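Long-range contacts in putative permease protein, ABC transporter (Porphyromonas gingivalis, PDB 3IS6), which probably takes part in transport across the cell membrane, as the MacB-like periplasmic core domain of a larger ABC-type permease: residues L104-S113 / A157-W165; G122-R130 / A139-E147. All blocks are in the same frame, centred on the assembly; numbering follows the deposited sequence.

Contact 1: L104-S113 / A157-W165; sequences LRDNMTCLIS and ADMLLPITW
N107 meets W165 and T164 where an antiparallel strand pair in the MacB-like periplasmic core domain, 109-113 against 159-162, gives way to a turn and a short 3-10 segment. The evidence for the pairing is the hydrogen-bonded pair L111-L160, with L111 N to L160 O at 3.1 Å and L160 N to L111 O at 2.9 Å, while strand axes run at 157°. On one face L111 CD1 reaches L160 CD1 at 4.1 Å, the two leucines crossing at a slant. On the other, I112 CD1 touches M159 CB at 3.9 Å, and C110 SG approaches SE of selenomethionine M159 at 4.0 Å. P162 wedges its ring against the carbonyls of L104, D106 and T109, with L104 CD2 beside the L161-P162 peptide. The type I turn D106-T109 is closed by T109 N to D106 O, to which T109 OG1 also donates, while M108 N to D106 OD1 adds an Asx turn. N107 CG stands beside the backbone N (chi1 -74°), bringing OD1 to T164 OG1, which donates to it at 2.6 Å. The amide and indole planes lie 67° apart, and W165 NE1, in the ring plane, donates to a lone pair of backbone N107 O at 2.7 Å.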
ATOM      1  N   LEU A 104     -12.283  -5.084  12.311  1.00 16.50           N
ATOM      2  CA  LEU A 104     -10.978  -4.749  11.808  1.00 16.42           C
ATOM      3  C   LEU A 104     -10.121  -5.956  11.554  1.00 16.59           C
ATOM      4  O   LEU A 104      -8.939  -5.841  11.530  1.00 16.20           O
ATOM      5  CB  LEU A 104     -10.259  -3.775  12.736  1.00 16.06           C
ATOM      6  CG  LEU A 104     -10.814  -2.363  12.831  1.00 15.44           C
ATOM      7  CD1 LEU A 104     -10.150  -1.590  13.903  1.00 16.27           C
ATOM      8  CD2 LEU A 104     -10.754  -1.659  11.557  1.00 13.08           C
ATOM      9  N   ARG A 105     -10.732  -7.114  11.387  1.00 17.74           N
ATOM     10  CA  ARG A 105      -9.996  -8.297  10.992  1.00 18.36           C
ATOM     11  C   ARG A 105     -10.047  -8.678   9.514  1.00 18.83           C
ATOM     12  O   ARG A 105      -9.146  -9.277   9.029  1.00 19.58           O
ATOM     13  CB  ARG A 105     -10.353  -9.471  11.874  1.00 18.67           C
ATOM     14  CG  ARG A 105     -10.214  -9.154  13.298  1.00 18.93           C
ATOM     15  CD  ARG A 105     -10.311 -10.320  14.169  1.00 22.71           C
ATOM     16  NE  ARG A 105      -9.229 -10.274  15.131  1.00 26.09           N
ATOM     17  CZ  ARG A 105      -9.339  -9.799  16.354  1.00 25.82           C
ATOM     18  NH1 ARG A 105      -8.305  -9.780  17.150  1.00 26.05           N
ATOM     19  NH2 ARG A 105     -10.483  -9.352  16.777  1.00 27.43           N
ATOM     20  N   ASP A 106     -11.086  -8.307   8.811  1.00 18.83           N
ATOM     21  CA  ASP A 106     -11.234  -8.679   7.424  1.00 19.02           C
ATOM     22  C   ASP A 106     -10.970  -7.478   6.556  1.00 18.55           C
ATOM     23  O   ASP A 106     -11.597  -6.474   6.715  1.00 18.73           O
ATOM     24  CB  ASP A 106     -12.651  -9.153   7.205  1.00 18.89           C
ATOM     25  CG  ASP A 106     -12.937  -9.517   5.779  1.00 20.79           C
ATOM     26  OD1 ASP A 106     -12.287  -9.037   4.862  1.00 22.74           O
ATOM     27  OD2 ASP A 106     -13.846 -10.294   5.579  1.00 22.48           O
ATOM     28  N   ASN A 107     -10.067  -7.616   5.610  1.00 18.06           N
ATOM     29  CA  ASN A 107      -9.623  -6.519   4.793  1.00 18.43           C
ATOM     30  C   ASN A 107     -10.722  -5.909   3.952  1.00 18.81           C
ATOM     31  O   ASN A 107     -10.619  -4.796   3.556  1.00 19.59           O
ATOM     32  CB  ASN A 107      -8.439  -6.913   3.926  1.00 18.12           C
ATOM     33  CG  ASN A 107      -7.147  -7.044   4.711  1.00 18.97           C
ATOM     34  OD1 ASN A 107      -6.781  -6.182   5.469  1.00 19.05           O
ATOM     35  ND2 ASN A 107      -6.459  -8.125   4.512  1.00 15.84           N
HETATM   36  N   MSE A 108     -11.795  -6.624   3.714  1.00 18.51           N
HETATM   37  CA  MSE A 108     -12.854  -6.112   2.863  1.00 19.60           C
HETATM   38  C   MSE A 108     -13.989  -5.440   3.634  1.00 18.82           C
HETATM   39  O   MSE A 108     -15.048  -5.241   3.115  1.00 17.74           O
HETATM   40  CB  MSE A 108     -13.393  -7.169   1.905  1.00 20.42           C
HETATM   41  CG  MSE A 108     -12.376  -7.774   0.984  1.00 26.05           C
HETATM   42 SE   MSE A 108     -11.655  -6.572  -0.252  1.00 40.86          SE
HETATM   43  CE  MSE A 108     -13.150  -6.354  -1.348  1.00 36.05           C
ATOM     44  N   THR A 109     -13.737  -5.109   4.883  1.00 18.52           N
ATOM     45  CA  THR A 109     -14.741  -4.522   5.718  1.00 19.72           C
ATOM     46  C   THR A 109     -14.221  -3.306   6.470  1.00 20.14           C
ATOM     47  O   THR A 109     -13.070  -3.198   6.707  1.00 20.96           O
ATOM     48  CB  THR A 109     -15.231  -5.494   6.750  1.00 20.21           C
ATOM     49  OG1 THR A 109     -14.191  -5.694   7.691  1.00 23.87           O
ATOM     50  CG2 THR A 109     -15.596  -6.789   6.136  1.00 19.12           C
ATOM     51  N   CYS A 110     -15.117  -2.413   6.828  1.00 20.45           N
ATOM     52  CA  CYS A 110     -14.797  -1.194   7.542  1.00 21.52           C
ATOM     53  C   CYS A 110     -15.732  -0.892   8.687  1.00 21.46           C
ATOM     54  O   CYS A 110     -16.784  -1.433   8.775  1.00 21.77           O
ATOM     55  CB  CYS A 110     -14.804  -0.015   6.597  1.00 22.03           C
ATOM     56  SG  CYS A 110     -16.350   0.510   6.073  1.00 24.10           S
ATOM     57  N   LEU A 111     -15.310  -0.001   9.554  1.00 21.46           N
ATOM     58  CA  LEU A 111     -16.154   0.555  10.566  1.00 20.78           C
ATOM     59  C   LEU A 111     -16.355   2.006  10.224  1.00 20.52           C
ATOM     60  O   LEU A 111     -15.478   2.631   9.709  1.00 20.46           O
ATOM     61  CB  LEU A 111     -15.535   0.454  11.928  1.00 19.84           C
ATOM     62  CG  LEU A 111     -15.078  -0.902  12.394  1.00 21.34           C
ATOM     63  CD1 LEU A 111     -14.306  -0.777  13.638  1.00 20.34           C
ATOM     64  CD2 LEU A 111     -16.271  -1.735  12.623  1.00 22.29           C
ATOM     65  N   ILE A 112     -17.540   2.495  10.516  1.00 19.90           N
ATOM     66  CA  ILE A 112     -17.964   3.841  10.232  1.00 19.40           C
ATOM     67  C   ILE A 112     -18.442   4.489  11.513  1.00 18.08           C
ATOM     68  O   ILE A 112     -19.025   3.860  12.331  1.00 17.74           O
ATOM     69  CB  ILE A 112     -19.089   3.798   9.239  1.00 20.60           C
ATOM     70  CG1 ILE A 112     -18.588   3.240   7.923  1.00 21.04           C
ATOM     71  CG2 ILE A 112     -19.684   5.095   9.062  1.00 23.10           C
ATOM     72  CD1 ILE A 112     -17.802   4.155   7.119  1.00 21.91           C
ATOM     73  N   SER A 113     -18.174   5.758  11.669  1.00 16.56           N
ATOM     74  CA  SER A 113     -18.541   6.465  12.872  1.00 16.98           C
ATOM     75  C   SER A 113     -20.048   6.681  12.937  1.00 17.28           C
ATOM     76  O   SER A 113     -20.704   6.681  11.940  1.00 18.30           O
ATOM     77  CB  SER A 113     -17.827   7.799  12.950  1.00 16.95           C
ATOM     78  OG  SER A 113     -18.429   8.736  12.138  1.00 13.33           O
ATOM     79  N   ALA A 157     -11.150  10.017  13.010  1.00 16.54           N
ATOM     80  CA  ALA A 157     -11.537   9.129  11.931  1.00 15.91           C
ATOM     81  C   ALA A 157     -13.053   9.054  11.748  1.00 16.02           C
ATOM     82  O   ALA A 157     -13.751   8.851  12.682  1.00 17.34           O
ATOM     83  CB  ALA A 157     -10.996   7.792  12.183  1.00 15.86           C
ATOM     84  N   ASP A 158     -13.536   9.280  10.550  1.00 15.32           N
ATOM     85  CA  ASP A 158     -14.831   8.848  10.073  1.00 15.56           C
ATOM     86  C   ASP A 158     -14.968   7.355   9.763  1.00 14.96           C
ATOM     87  O   ASP A 158     -15.991   6.788   9.950  1.00 14.45           O
ATOM     88  CB  ASP A 158     -15.278   9.688   8.891  1.00 16.33           C
ATOM     89  CG  ASP A 158     -15.154  11.176   9.156  1.00 20.13           C
ATOM     90  OD1 ASP A 158     -15.386  11.593  10.288  1.00 22.79           O
ATOM     91  OD2 ASP A 158     -14.784  11.926   8.242  1.00 23.07           O
HETATM   92  N   MSE A 159     -13.928   6.772   9.210  1.00 15.52           N
HETATM   93  CA  MSE A 159     -13.909   5.383   8.808  1.00 17.05           C
HETATM   94  C   MSE A 159     -12.634   4.710   9.270  1.00 17.54           C
HETATM   95  O   MSE A 159     -11.596   5.266   9.173  1.00 16.82           O
HETATM   96  CB  MSE A 159     -14.039   5.286   7.286  1.00 17.02           C
HETATM   97  CG  MSE A 159     -13.830   3.917   6.647  1.00 19.99           C
HETATM   98 SE   MSE A 159     -14.427   3.797   4.760  1.00 37.13          SE
HETATM   99  CE  MSE A 159     -12.953   4.584   3.978  1.00 31.65           C
ATOM    100  N   LEU A 160     -12.742   3.485   9.722  1.00 17.21           N
ATOM    101  CA  LEU A 160     -11.604   2.716  10.129  1.00 17.20           C
ATOM    102  C   LEU A 160     -11.443   1.491   9.242  1.00 17.45           C
ATOM    103  O   LEU A 160     -12.377   0.800   9.005  1.00 16.48           O
ATOM    104  CB  LEU A 160     -11.737   2.279  11.573  1.00 17.13           C
ATOM    105  CG  LEU A 160     -11.739   3.305  12.695  1.00 17.57           C
ATOM    106  CD1 LEU A 160     -12.179   2.748  13.996  1.00 16.13           C
ATOM    107  CD2 LEU A 160     -10.426   3.951  12.805  1.00 15.39           C
ATOM    108  N   LEU A 161     -10.232   1.247   8.783  1.00 16.89           N
ATOM    109  CA  LEU A 161      -9.900   0.114   7.957  1.00 16.81           C
ATOM    110  C   LEU A 161      -8.764  -0.642   8.596  1.00 16.84           C
ATOM    111  O   LEU A 161      -8.012  -0.085   9.299  1.00 16.27           O
ATOM    112  CB  LEU A 161      -9.465   0.571   6.592  1.00 16.08           C
ATOM    113  CG  LEU A 161     -10.510   1.041   5.611  1.00 16.69           C
ATOM    114  CD1 LEU A 161      -9.895   1.678   4.442  1.00 18.15           C
ATOM    115  CD2 LEU A 161     -11.363  -0.065   5.188  1.00 18.28           C
ATOM    116  N   PRO A 162      -8.632  -1.919   8.335  1.00 16.37           N
ATOM    117  CA  PRO A 162      -7.546  -2.651   8.948  1.00 16.18           C
ATOM    118  C   PRO A 162      -6.185  -2.210   8.455  1.00 15.92           C
ATOM    119  O   PRO A 162      -5.993  -1.928   7.311  1.00 16.70           O
ATOM    120  CB  PRO A 162      -7.831  -4.088   8.555  1.00 15.91           C
ATOM    121  CG  PRO A 162      -9.133  -4.109   8.131  1.00 17.12           C
ATOM    122  CD  PRO A 162      -9.455  -2.813   7.544  1.00 16.01           C
ATOM    123  N   ILE A 163      -5.239  -2.208   9.366  1.00 16.72           N
ATOM    124  CA  ILE A 163      -3.890  -1.803   9.098  1.00 16.64           C
ATOM    125  C   ILE A 163      -3.222  -2.713   8.097  1.00 16.31           C
ATOM    126  O   ILE A 163      -2.342  -2.319   7.419  1.00 15.26           O
ATOM    127  CB  ILE A 163      -3.047  -1.621  10.355  1.00 17.75           C
ATOM    128  CG1 ILE A 163      -2.043  -0.523  10.114  1.00 19.39           C
ATOM    129  CG2 ILE A 163      -2.364  -2.849  10.744  1.00 19.78           C
ATOM    130  CD1 ILE A 163      -1.592   0.092  11.284  1.00 21.26           C
ATOM    131  N   THR A 164      -3.763  -3.910   7.964  1.00 15.30           N
ATOM    132  CA  THR A 164      -3.271  -4.934   7.063  1.00 15.52           C
ATOM    133  C   THR A 164      -3.501  -4.568   5.602  1.00 14.42           C
ATOM    134  O   THR A 164      -3.076  -5.240   4.746  1.00 15.06           O
ATOM    135  CB  THR A 164      -3.841  -6.322   7.359  1.00 16.03           C
ATOM    136  OG1 THR A 164      -5.228  -6.238   7.587  1.00 17.48           O
ATOM    137  CG2 THR A 164      -3.207  -6.893   8.550  1.00 17.79           C
ATOM    138  N   TRP A 165      -4.189  -3.491   5.346  1.00 13.24           N
ATOM    139  CA  TRP A 165      -4.273  -2.970   4.012  1.00 12.69           C
ATOM    140  C   TRP A 165      -2.897  -2.574   3.549  1.00 12.96           C
ATOM    141  O   TRP A 165      -2.631  -2.556   2.401  1.00 12.61           O
ATOM    142  CB  TRP A 165      -5.186  -1.774   3.929  1.00 12.23           C
ATOM    143  CG  TRP A 165      -6.579  -2.094   3.667  1.00 12.22           C
ATOM    144  CD1 TRP A 165      -7.303  -3.048   4.244  1.00 11.44           C
ATOM    145  CD2 TRP A 165      -7.431  -1.440   2.765  1.00 12.87           C
ATOM    146  NE1 TRP A 165      -8.556  -3.048   3.764  1.00 13.11           N
ATOM    147  CE2 TRP A 165      -8.662  -2.055   2.846  1.00 12.42           C
ATOM    148  CE3 TRP A 165      -7.274  -0.386   1.891  1.00 13.60           C
ATOM    149  CZ2 TRP A 165      -9.714  -1.671   2.089  1.00 12.62           C
ATOM    150  CZ3 TRP A 165      -8.323  -0.012   1.137  1.00 13.09           C
ATOM    151  CH2 TRP A 165      -9.527  -0.642   1.243  1.00 11.64           C
TER

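Contact 2: G122-R130 / A139-E147; sequences GDVLGKRLR and AITIGGVFE
The backbones of 122-130 and 139-147 form an antiparallel ladder with strand axes at 133°, in which L129 and I140 make a hydrogen-bonded pair (L129 N to I140 O and I140 N to L129 O, both 2.8 Å). Beyond the non-hydrogen-bonded pair R128-T141, I142 N donates to K127 O and G126 N to I142 O, so the ladder runs on into the type II turn V124-K127. I142 carries the apolar packing: CG1 stands beside the backbone N (chi1 -62°) and, with chi2 extended, sends CD1 between V124 CB at 4.0 Å and L129 CD1 at 4.1 Å. V124 CG2 meets V145 CG2, the valines crossing at about a right angle. L125, CG anti to its own N (chi1 -166°), folds CD1 back over the G143-G144 peptide, 3.7 Å from G143 C. At the other end A139 CB fits against L129 O at 3.5 Å, and R130 NH2 passes it obliquely; R130 forms a salt bridge with D72, R128 with E71. The hairpin lies between strand 54-70, whose I69 bonds to the R130 backbone (E71, just beyond, to R128), and strand 109-113, where I140 packs on C110; L129 touches M159 of strand 159-162.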
ATOM      1  N   GLY A 122     -28.423   6.403   7.892  1.00 18.88           N
ATOM      2  CA  GLY A 122     -28.682   5.449   8.931  1.00 19.12           C
ATOM      3  C   GLY A 122     -28.862   4.075   8.375  1.00 19.42           C
ATOM      4  O   GLY A 122     -28.956   3.901   7.209  1.00 19.27           O
ATOM      5  N   ASP A 123     -28.919   3.091   9.235  1.00 19.80           N
ATOM      6  CA  ASP A 123     -29.103   1.732   8.798  1.00 20.40           C
ATOM      7  C   ASP A 123     -28.084   1.271   7.777  1.00 20.50           C
ATOM      8  O   ASP A 123     -28.433   0.663   6.807  1.00 20.71           O
ATOM      9  CB  ASP A 123     -30.490   1.547   8.239  1.00 20.86           C
ATOM     10  CG  ASP A 123     -30.859   0.107   8.121  1.00 22.14           C
ATOM     11  OD1 ASP A 123     -31.376  -0.282   7.055  1.00 24.21           O
ATOM     12  OD2 ASP A 123     -30.607  -0.636   9.086  1.00 23.17           O
ATOM     13  N   VAL A 124     -26.825   1.570   8.016  1.00 20.81           N
ATOM     14  CA  VAL A 124     -25.783   1.341   7.064  1.00 20.93           C
ATOM     15  C   VAL A 124     -25.142  -0.011   7.178  1.00 20.86           C
ATOM     16  O   VAL A 124     -24.407  -0.398   6.326  1.00 20.44           O
ATOM     17  CB  VAL A 124     -24.719   2.440   7.147  1.00 21.14           C
ATOM     18  CG1 VAL A 124     -25.338   3.748   6.999  1.00 20.93           C
ATOM     19  CG2 VAL A 124     -24.051   2.404   8.423  1.00 23.05           C
ATOM     20  N   LEU A 125     -25.456  -0.749   8.217  1.00 20.27           N
ATOM     21  CA  LEU A 125     -24.766  -1.991   8.424  1.00 19.83           C
ATOM     22  C   LEU A 125     -24.975  -2.903   7.251  1.00 19.32           C
ATOM     23  O   LEU A 125     -26.044  -3.098   6.821  1.00 19.44           O
ATOM     24  CB  LEU A 125     -25.273  -2.636   9.693  1.00 19.37           C
ATOM     25  CG  LEU A 125     -24.453  -3.762  10.248  1.00 19.71           C
ATOM     26  CD1 LEU A 125     -23.214  -3.248  10.800  1.00 19.68           C
ATOM     27  CD2 LEU A 125     -25.212  -4.471  11.325  1.00 17.69           C
ATOM     28  N   GLY A 126     -23.903  -3.437   6.730  1.00 18.80           N
ATOM     29  CA  GLY A 126     -23.949  -4.318   5.601  1.00 18.56           C
ATOM     30  C   GLY A 126     -23.948  -3.647   4.254  1.00 18.75           C
ATOM     31  O   GLY A 126     -23.787  -4.280   3.276  1.00 18.45           O
ATOM     32  N   LYS A 127     -24.078  -2.343   4.218  1.00 19.08           N
ATOM     33  CA  LYS A 127     -24.011  -1.618   2.966  1.00 20.04           C
ATOM     34  C   LYS A 127     -22.589  -1.546   2.389  1.00 20.77           C
ATOM     35  O   LYS A 127     -21.621  -1.786   3.053  1.00 20.79           O
ATOM     36  CB  LYS A 127     -24.635  -0.254   3.117  1.00 20.00           C
ATOM     37  CG  LYS A 127     -26.118  -0.277   3.184  1.00 20.17           C
ATOM     38  CD  LYS A 127     -26.695   1.076   3.423  1.00 22.04           C
ATOM     39  CE  LYS A 127     -28.064   1.228   2.828  1.00 22.24           C
ATOM     40  NZ  LYS A 127     -28.691   2.482   3.123  1.00 22.48           N
ATOM     41  N   ARG A 128     -22.495  -1.218   1.130  1.00 20.73           N
ATOM     42  CA  ARG A 128     -21.240  -1.269   0.426  1.00 21.11           C
ATOM     43  C   ARG A 128     -20.733   0.105  -0.049  1.00 21.20           C
ATOM     44  O   ARG A 128     -21.482   0.880  -0.568  1.00 20.80           O
ATOM     45  CB  ARG A 128     -21.332  -2.236  -0.739  1.00 21.69           C
ATOM     46  CG  ARG A 128     -21.553  -3.675  -0.340  1.00 23.56           C
ATOM     47  CD  ARG A 128     -22.118  -4.502  -1.478  1.00 30.74           C
ATOM     48  NE  ARG A 128     -23.390  -3.975  -1.950  1.00 35.19           N
ATOM     49  CZ  ARG A 128     -24.316  -4.670  -2.599  1.00 36.21           C
ATOM     50  NH1 ARG A 128     -24.135  -5.943  -2.874  1.00 37.00           N
ATOM     51  NH2 ARG A 128     -25.419  -4.081  -2.982  1.00 36.74           N
ATOM     52  N   LEU A 129     -19.453   0.337   0.163  1.00 20.92           N
ATOM     53  CA  LEU A 129     -18.755   1.571  -0.130  1.00 22.47           C
ATOM     54  C   LEU A 129     -17.630   1.338  -1.130  1.00 21.73           C
ATOM     55  O   LEU A 129     -16.975   0.354  -1.070  1.00 20.07           O
ATOM     56  CB  LEU A 129     -18.096   2.112   1.135  1.00 23.01           C
ATOM     57  CG  LEU A 129     -18.859   2.868   2.187  1.00 25.51           C
ATOM     58  CD1 LEU A 129     -18.058   3.139   3.362  1.00 26.36           C
ATOM     59  CD2 LEU A 129     -19.307   4.120   1.632  1.00 27.91           C
ATOM     60  N   ARG A 130     -17.397   2.266  -2.026  1.00 21.36           N
ATOM     61  CA  ARG A 130     -16.186   2.241  -2.815  1.00 21.00           C
ATOM     62  C   ARG A 130     -15.658   3.632  -3.139  1.00 20.67           C
ATOM     63  O   ARG A 130     -16.358   4.579  -3.071  1.00 19.10           O
ATOM     64  CB  ARG A 130     -16.352   1.390  -4.043  1.00 22.40           C
ATOM     65  CG  ARG A 130     -17.150   1.980  -5.082  1.00 24.04           C
ATOM     66  CD  ARG A 130     -17.128   1.116  -6.305  1.00 28.32           C
ATOM     67  NE  ARG A 130     -17.705  -0.184  -6.091  1.00 24.69           N
ATOM     68  CZ  ARG A 130     -18.953  -0.471  -6.365  1.00 27.50           C
ATOM     69  NH1 ARG A 130     -19.720   0.469  -6.833  1.00 29.73           N
ATOM     70  NH2 ARG A 130     -19.441  -1.674  -6.153  1.00 28.29           N
ATOM     71  N   ALA A 139     -16.058  -3.728  -3.636  1.00 15.50           N
ATOM     72  CA  ALA A 139     -16.504  -2.792  -2.636  1.00 15.58           C
ATOM     73  C   ALA A 139     -16.140  -3.187  -1.223  1.00 15.90           C
ATOM     74  O   ALA A 139     -15.877  -4.310  -0.948  1.00 16.29           O
ATOM     75  CB  ALA A 139     -17.965  -2.595  -2.751  1.00 16.46           C
ATOM     76  N   ILE A 140     -16.162  -2.227  -0.336  1.00 15.74           N
ATOM     77  CA  ILE A 140     -15.945  -2.447   1.058  1.00 16.12           C
ATOM     78  C   ILE A 140     -17.294  -2.524   1.746  1.00 15.48           C
ATOM     79  O   ILE A 140     -18.135  -1.721   1.498  1.00 14.95           O
ATOM     80  CB  ILE A 140     -15.163  -1.306   1.659  1.00 15.62           C
ATOM     81  CG1 ILE A 140     -13.871  -1.089   0.900  1.00 17.54           C
ATOM     82  CG2 ILE A 140     -14.845  -1.590   3.042  1.00 17.85           C
ATOM     83  CD1 ILE A 140     -13.329   0.298   1.033  1.00 19.06           C
ATOM     84  N   THR A 141     -17.459  -3.502   2.612  1.00 14.34           N
ATOM     85  CA  THR A 141     -18.672  -3.713   3.352  1.00 13.95           C
ATOM     86  C   THR A 141     -18.615  -3.080   4.713  1.00 12.84           C
ATOM     87  O   THR A 141     -17.656  -3.221   5.395  1.00 13.23           O
ATOM     88  CB  THR A 141     -18.877  -5.188   3.591  1.00 13.79           C
ATOM     89  OG1 THR A 141     -19.043  -5.848   2.353  1.00 15.93           O
ATOM     90  CG2 THR A 141     -20.055  -5.411   4.394  1.00 15.70           C
ATOM     91  N   ILE A 142     -19.668  -2.431   5.141  1.00 13.01           N
ATOM     92  CA  ILE A 142     -19.666  -1.838   6.458  1.00 13.45           C
ATOM     93  C   ILE A 142     -20.001  -2.875   7.528  1.00 14.19           C
ATOM     94  O   ILE A 142     -21.090  -3.332   7.631  1.00 13.47           O
ATOM     95  CB  ILE A 142     -20.654  -0.688   6.524  1.00 13.43           C
ATOM     96  CG1 ILE A 142     -20.257   0.398   5.547  1.00 13.18           C
ATOM     97  CG2 ILE A 142     -20.748  -0.149   7.884  1.00 13.65           C
ATOM     98  CD1 ILE A 142     -21.188   1.450   5.475  1.00 13.43           C
ATOM     99  N   GLY A 143     -19.007  -3.251   8.300  1.00 14.79           N
ATOM    100  CA  GLY A 143     -19.179  -4.245   9.323  1.00 14.60           C
ATOM    101  C   GLY A 143     -19.536  -3.792  10.718  1.00 14.73           C
ATOM    102  O   GLY A 143     -19.820  -4.588  11.568  1.00 14.67           O
ATOM    103  N   GLY A 144     -19.448  -2.505  10.966  1.00 14.41           N
ATOM    104  CA  GLY A 144     -19.771  -1.961  12.257  1.00 14.18           C
ATOM    105  C   GLY A 144     -19.937  -0.473  12.252  1.00 14.47           C
ATOM    106  O   GLY A 144     -19.494   0.172  11.359  1.00 14.90           O
ATOM    107  N   VAL A 145     -20.556   0.048  13.285  1.00 14.47           N
ATOM    108  CA  VAL A 145     -20.641   1.461  13.524  1.00 14.51           C
ATOM    109  C   VAL A 145     -20.139   1.778  14.909  1.00 14.79           C
ATOM    110  O   VAL A 145     -20.593   1.219  15.852  1.00 14.40           O
ATOM    111  CB  VAL A 145     -22.046   1.947  13.398  1.00 14.82           C
ATOM    112  CG1 VAL A 145     -22.112   3.384  13.618  1.00 16.49           C
ATOM    113  CG2 VAL A 145     -22.603   1.593  12.092  1.00 12.80           C
ATOM    114  N   PHE A 146     -19.188   2.684  15.005  1.00 14.37           N
ATOM    115  CA  PHE A 146     -18.566   3.008  16.266  1.00 15.09           C
ATOM    116  C   PHE A 146     -18.975   4.361  16.788  1.00 15.26           C
ATOM    117  O   PHE A 146     -19.248   5.247  16.054  1.00 15.96           O
ATOM    118  CB  PHE A 146     -17.042   2.883  16.226  1.00 14.67           C
ATOM    119  CG  PHE A 146     -16.357   3.845  15.293  1.00 15.83           C
ATOM    120  CD1 PHE A 146     -15.892   5.056  15.733  1.00 16.65           C
ATOM    121  CD2 PHE A 146     -16.162   3.526  13.985  1.00 15.64           C
ATOM    122  CE1 PHE A 146     -15.275   5.917  14.882  1.00 17.18           C
ATOM    123  CE2 PHE A 146     -15.552   4.391  13.151  1.00 17.79           C
ATOM    124  CZ  PHE A 146     -15.108   5.580  13.602  1.00 17.44           C
ATOM    125  N   GLU A 147     -19.025   4.465  18.092  1.00 15.65           N
ATOM    126  CA  GLU A 147     -19.344   5.674  18.785  1.00 16.37           C
ATOM    127  C   GLU A 147     -18.303   6.714  18.419  1.00 16.11           C
ATOM    128  O   GLU A 147     -17.158   6.420  18.429  1.00 15.93           O
ATOM    129  CB  GLU A 147     -19.150   5.376  20.250  1.00 16.31           C
ATOM    130  CG  GLU A 147     -20.223   5.721  21.133  1.00 21.76           C
ATOM    131  CD  GLU A 147     -19.757   5.794  22.567  1.00 26.22           C
ATOM    132  OE1 GLU A 147     -19.399   6.874  23.043  1.00 27.90           O
ATOM    133  OE2 GLU A 147     -19.739   4.759  23.215  1.00 30.01           O
TER

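The centres of the two contacts are 10 Å apart, in one mixed sheet of the MacB-like periplasmic core domain. Along the chain the order is 104-113, 122-130, 139-147, 157-165, so the hairpin of contact 2 is inserted between the two strands that contact 1 brings together. Strand 109-113 runs parallel to strand 140-146: C110 O and G143 N, and likewise I112 O and F146 N, lie 2.9 Å apart, each a probable hydrogen bond. Because 128-131 pairs antiparallel with 54-70, and 159-162 parallel with 74-83, these short strands join the long hairpin 54-70/74-83 at two places. The same sheet region meets the second subunit, W165 packing on its M239 and I140 on its L240.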